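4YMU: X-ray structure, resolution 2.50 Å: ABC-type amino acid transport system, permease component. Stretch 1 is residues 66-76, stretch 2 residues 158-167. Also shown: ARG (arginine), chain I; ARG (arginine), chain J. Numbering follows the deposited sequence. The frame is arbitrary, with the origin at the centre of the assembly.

Stretch 1, residues 66-76: PLLVQLLLIYN
Stretch 2 158-167: KESAIVSVIG

Pro66 sits at the N-cap position, just before a helix that carries Leu67, Leu68, Leu71 and Tyr75 along one side, so successive turns meet the second stretch. That stretch enters as helix through Lys158 and Glu159, tightens to 3-10 over 161-163, and closes with a type I turn from Ser164 to Gly167. The two run in the same sense: CA atoms pair Leu67 with Glu159 (8.3 Å), Leu68 with Ile162 (7.1 Å), Leu71 with Val163 (7.7 Å) and Tyr75 with Ile166 (7.8 Å). No hydrogen bond crosses; packing does the work, burying 470 Å², both sides summed.

Ile162, chi1 between wells at -149° and chi2 t, points toward the helix and reaches three leucines: CG2 lies 3.9 Å from Leu67 CD1 and 4.4 Å from Leu71 CD1, and CD1 lies 3.4 Å from Leu68 CG. Leu67, t at chi1 with chi2 between wells at -142°, sets CD1 against that CG2. Leu68 leaves its backbone sideways, yet off-well angles of -145° and -149° bring its end nearer, CD2 4.3 Å from Val165 CG2 (Val165 chi1 m). Leu71 points toward the partner, also off-well at -143°/-134°; both its methyls lie against Ile166 CD1, CD2 at 3.7 Å and CD1 at 3.9 Å, while Leu71 CD1 also reaches Ile162 O at 3.7 Å.

Ile166 repeats the Ile162 shape, chi1 between wells at -145° and chi2 t, which lays it over one face of Tyr75 (chi1 t, chi2 -111°). Ile166 CG1 stands 3.5 Å from the Tyr75 ring centroid, 18° off the normal, a CH-pi contact; Ile166 CD1 comes 3.3 Å from Tyr75 CG. Gly167, at phi/psi 84/17, ends the turn where a CB would jam against the preceding carbonyl O.

At the other end polar groups serve ligand. Leu67 N donates to ARG (chain I) OXT at 2.8 Å. Glu159, m at chi1 and chi2, accepts at OE2 from N of ARG (chain I) (2.9 Å) and N of ARG (chain J) (2.7 Å).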

# COMPACT_ATOMS: atom_id res chain seq x y z
N PRO C 66 -11.90 -25.24 9.93
CA PRO C 66 -10.59 -25.76 10.35
C PRO C 66 -10.03 -26.91 9.50
O PRO C 66 -10.79 -27.78 9.03
CB PRO C 66 -10.85 -26.25 11.79
CG PRO C 66 -12.04 -25.48 12.24
CD PRO C 66 -12.90 -25.35 11.01
N LEU C 67 -8.71 -26.89 9.29
CA LEU C 67 -8.02 -27.95 8.55
C LEU C 67 -8.23 -29.31 9.23
O LEU C 67 -8.39 -30.32 8.55
CB LEU C 67 -6.52 -27.66 8.49
CG LEU C 67 -5.63 -28.15 7.34
CD1 LEU C 67 -4.27 -28.59 7.86
CD2 LEU C 67 -6.26 -29.22 6.46
N LEU C 68 -8.20 -29.34 10.56
CA LEU C 68 -8.37 -30.57 11.33
C LEU C 68 -9.68 -31.22 10.94
O LEU C 68 -9.71 -32.41 10.54
CB LEU C 68 -8.39 -30.28 12.83
CG LEU C 68 -7.77 -31.26 13.84
CD1 LEU C 68 -8.52 -31.21 15.17
CD2 LEU C 68 -7.67 -32.69 13.32
N VAL C 69 -10.76 -30.44 11.04
CA VAL C 69 -12.09 -30.94 10.72
C VAL C 69 -12.16 -31.54 9.31
O VAL C 69 -12.79 -32.56 9.10
CB VAL C 69 -13.17 -29.87 10.97
CG1 VAL C 69 -14.51 -30.29 10.42
CG2 VAL C 69 -13.26 -29.56 12.46
N GLN C 70 -11.44 -30.95 8.36
CA GLN C 70 -11.41 -31.47 6.99
C GLN C 70 -10.66 -32.80 6.94
O GLN C 70 -11.10 -33.74 6.25
CB GLN C 70 -10.76 -30.45 6.05
CG GLN C 70 -11.56 -29.17 5.88
CD GLN C 70 -10.74 -27.97 5.37
OE1 GLN C 70 -11.02 -26.82 5.70
NE2 GLN C 70 -9.71 -28.24 4.56
N LEU C 71 -9.53 -32.87 7.64
CA LEU C 71 -8.74 -34.09 7.74
C LEU C 71 -9.60 -35.24 8.24
O LEU C 71 -9.73 -36.27 7.57
CB LEU C 71 -7.57 -33.91 8.71
CG LEU C 71 -6.20 -34.55 8.41
CD1 LEU C 71 -5.64 -35.24 9.65
CD2 LEU C 71 -6.22 -35.48 7.22
N LEU C 72 -10.18 -35.05 9.42
CA LEU C 72 -10.99 -36.08 10.06
C LEU C 72 -12.22 -36.42 9.21
O LEU C 72 -12.58 -37.59 9.08
CB LEU C 72 -11.43 -35.60 11.44
CG LEU C 72 -10.29 -35.16 12.36
CD1 LEU C 72 -10.83 -34.82 13.72
CD2 LEU C 72 -9.22 -36.23 12.44
N LEU C 73 -12.83 -35.40 8.61
CA LEU C 73 -14.00 -35.60 7.77
C LEU C 73 -13.64 -36.57 6.67
O LEU C 73 -14.40 -37.49 6.38
CB LEU C 73 -14.51 -34.30 7.17
CG LEU C 73 -15.76 -34.45 6.29
CD1 LEU C 73 -16.94 -34.83 7.15
CD2 LEU C 73 -16.07 -33.19 5.50
N ILE C 74 -12.46 -36.41 6.07
CA ILE C 74 -12.06 -37.36 5.06
C ILE C 74 -11.73 -38.73 5.68
O ILE C 74 -12.18 -39.77 5.19
CB ILE C 74 -10.88 -36.89 4.22
CG1 ILE C 74 -11.23 -35.61 3.45
CG2 ILE C 74 -10.46 -38.00 3.24
CD1 ILE C 74 -10.11 -35.12 2.56
N TYR C 75 -10.95 -38.73 6.76
CA TYR C 75 -10.44 -39.97 7.34
C TYR C 75 -11.50 -40.77 8.10
O TYR C 75 -11.87 -41.86 7.69
CB TYR C 75 -9.23 -39.69 8.23
CG TYR C 75 -8.47 -40.92 8.65
CD1 TYR C 75 -8.50 -41.36 9.98
CD2 TYR C 75 -7.73 -41.66 7.73
CE1 TYR C 75 -7.79 -42.50 10.37
CE2 TYR C 75 -7.03 -42.80 8.12
CZ TYR C 75 -7.06 -43.21 9.44
OH TYR C 75 -6.37 -44.34 9.83
N ASN C 76 -11.99 -40.23 9.20
CA ASN C 76 -13.02 -40.88 9.99
C ASN C 76 -14.38 -40.86 9.29
O ASN C 76 -15.07 -41.87 9.23
CB ASN C 76 -13.14 -40.20 11.34
CG ASN C 76 -11.89 -40.36 12.18
OD1 ASN C 76 -11.01 -41.16 11.84
ND2 ASN C 76 -11.79 -39.61 13.28
N LYS C 158 4.34 -26.30 8.43
CA LYS C 158 3.82 -26.30 9.78
C LYS C 158 2.45 -26.98 9.79
O LYS C 158 2.18 -27.82 10.65
CB LYS C 158 3.73 -24.87 10.31
CG LYS C 158 5.08 -24.19 10.45
CD LYS C 158 5.00 -22.89 11.24
CE LYS C 158 4.21 -21.82 10.48
NZ LYS C 158 3.87 -20.65 11.35
N GLU C 159 1.62 -26.66 8.81
CA GLU C 159 0.27 -27.20 8.80
C GLU C 159 0.21 -28.74 8.75
O GLU C 159 -0.68 -29.33 9.35
CB GLU C 159 -0.56 -26.58 7.67
CG GLU C 159 -0.92 -25.12 7.91
CD GLU C 159 -1.86 -24.91 9.09
OE1 GLU C 159 -2.55 -25.87 9.49
OE2 GLU C 159 -1.94 -23.79 9.62
N SER C 160 1.15 -29.35 8.03
CA SER C 160 1.14 -30.77 7.74
C SER C 160 1.40 -31.61 9.00
O SER C 160 1.06 -32.79 9.04
CB SER C 160 2.19 -31.09 6.68
OG SER C 160 3.48 -30.97 7.24
N ALA C 161 1.97 -31.01 10.04
CA ALA C 161 2.19 -31.71 11.30
C ALA C 161 0.90 -32.32 11.84
O ALA C 161 0.93 -33.17 12.73
CB ALA C 161 2.78 -30.77 12.34
N ILE C 162 -0.23 -31.90 11.29
CA ILE C 162 -1.52 -32.33 11.79
C ILE C 162 -1.91 -33.74 11.32
O ILE C 162 -2.85 -34.33 11.84
CB ILE C 162 -2.61 -31.33 11.44
CG1 ILE C 162 -3.68 -31.33 12.53
CG2 ILE C 162 -3.19 -31.58 10.04
CD1 ILE C 162 -4.88 -30.57 12.11
N VAL C 163 -1.19 -34.28 10.34
CA VAL C 163 -1.48 -35.64 9.91
C VAL C 163 -0.83 -36.64 10.87
O VAL C 163 -0.92 -37.85 10.67
CB VAL C 163 -0.97 -35.91 8.48
CG1 VAL C 163 -1.52 -34.85 7.54
CG2 VAL C 163 0.56 -35.93 8.46
N SER C 164 -0.17 -36.12 11.90
CA SER C 164 0.40 -36.98 12.90
C SER C 164 -0.74 -37.61 13.70
O SER C 164 -0.71 -38.80 14.01
CB SER C 164 1.36 -36.22 13.82
OG SER C 164 0.65 -35.55 14.85
N VAL C 165 -1.77 -36.82 14.01
CA VAL C 165 -2.89 -37.29 14.82
C VAL C 165 -3.70 -38.41 14.15
O VAL C 165 -4.50 -39.09 14.79
CB VAL C 165 -3.86 -36.15 15.22
CG1 VAL C 165 -3.10 -34.94 15.76
CG2 VAL C 165 -4.73 -35.78 14.04
N ILE C 166 -3.46 -38.60 12.86
CA ILE C 166 -4.18 -39.58 12.04
C ILE C 166 -3.28 -40.81 11.95
O ILE C 166 -3.60 -41.79 11.28
CB ILE C 166 -4.42 -38.98 10.64
CG1 ILE C 166 -5.74 -39.41 10.03
CG2 ILE C 166 -3.30 -39.33 9.65
CD1 ILE C 166 -5.84 -38.95 8.57
N GLY C 167 -2.13 -40.72 12.59
CA GLY C 167 -1.18 -41.81 12.62
C GLY C 167 -0.25 -41.88 11.43
O GLY C 167 0.38 -42.91 11.21
N ARG I . -4.58 -23.81 10.76
CA ARG I . -5.56 -22.89 10.19
C ARG I . -6.85 -23.60 9.81
O ARG I . -7.85 -22.94 9.47
CB ARG I . -5.02 -22.20 8.94
CG ARG I . -4.86 -23.09 7.74
CD ARG I . -4.10 -22.35 6.65
NE ARG I . -4.10 -23.07 5.38
CZ ARG I . -3.34 -22.74 4.34
NH1 ARG I . -3.40 -23.45 3.23
NH2 ARG I . -2.52 -21.70 4.42
OXT ARG I . -6.91 -24.83 9.82
N ARG J . -1.51 -23.65 12.29
CA ARG J . -0.31 -22.87 12.02
C ARG J . 0.84 -23.29 12.94
O ARG J . 2.00 -22.96 12.66
CB ARG J . -0.57 -21.37 12.18
CG ARG J . -0.79 -20.92 13.62
CD ARG J . -1.26 -19.49 13.65
NE ARG J . -1.27 -18.94 15.01
CZ ARG J . -1.81 -17.76 15.33
NH1 ARG J . -2.38 -17.02 14.39
NH2 ARG J . -1.78 -17.33 16.58
OXT ARG J . 0.62 -23.93 13.98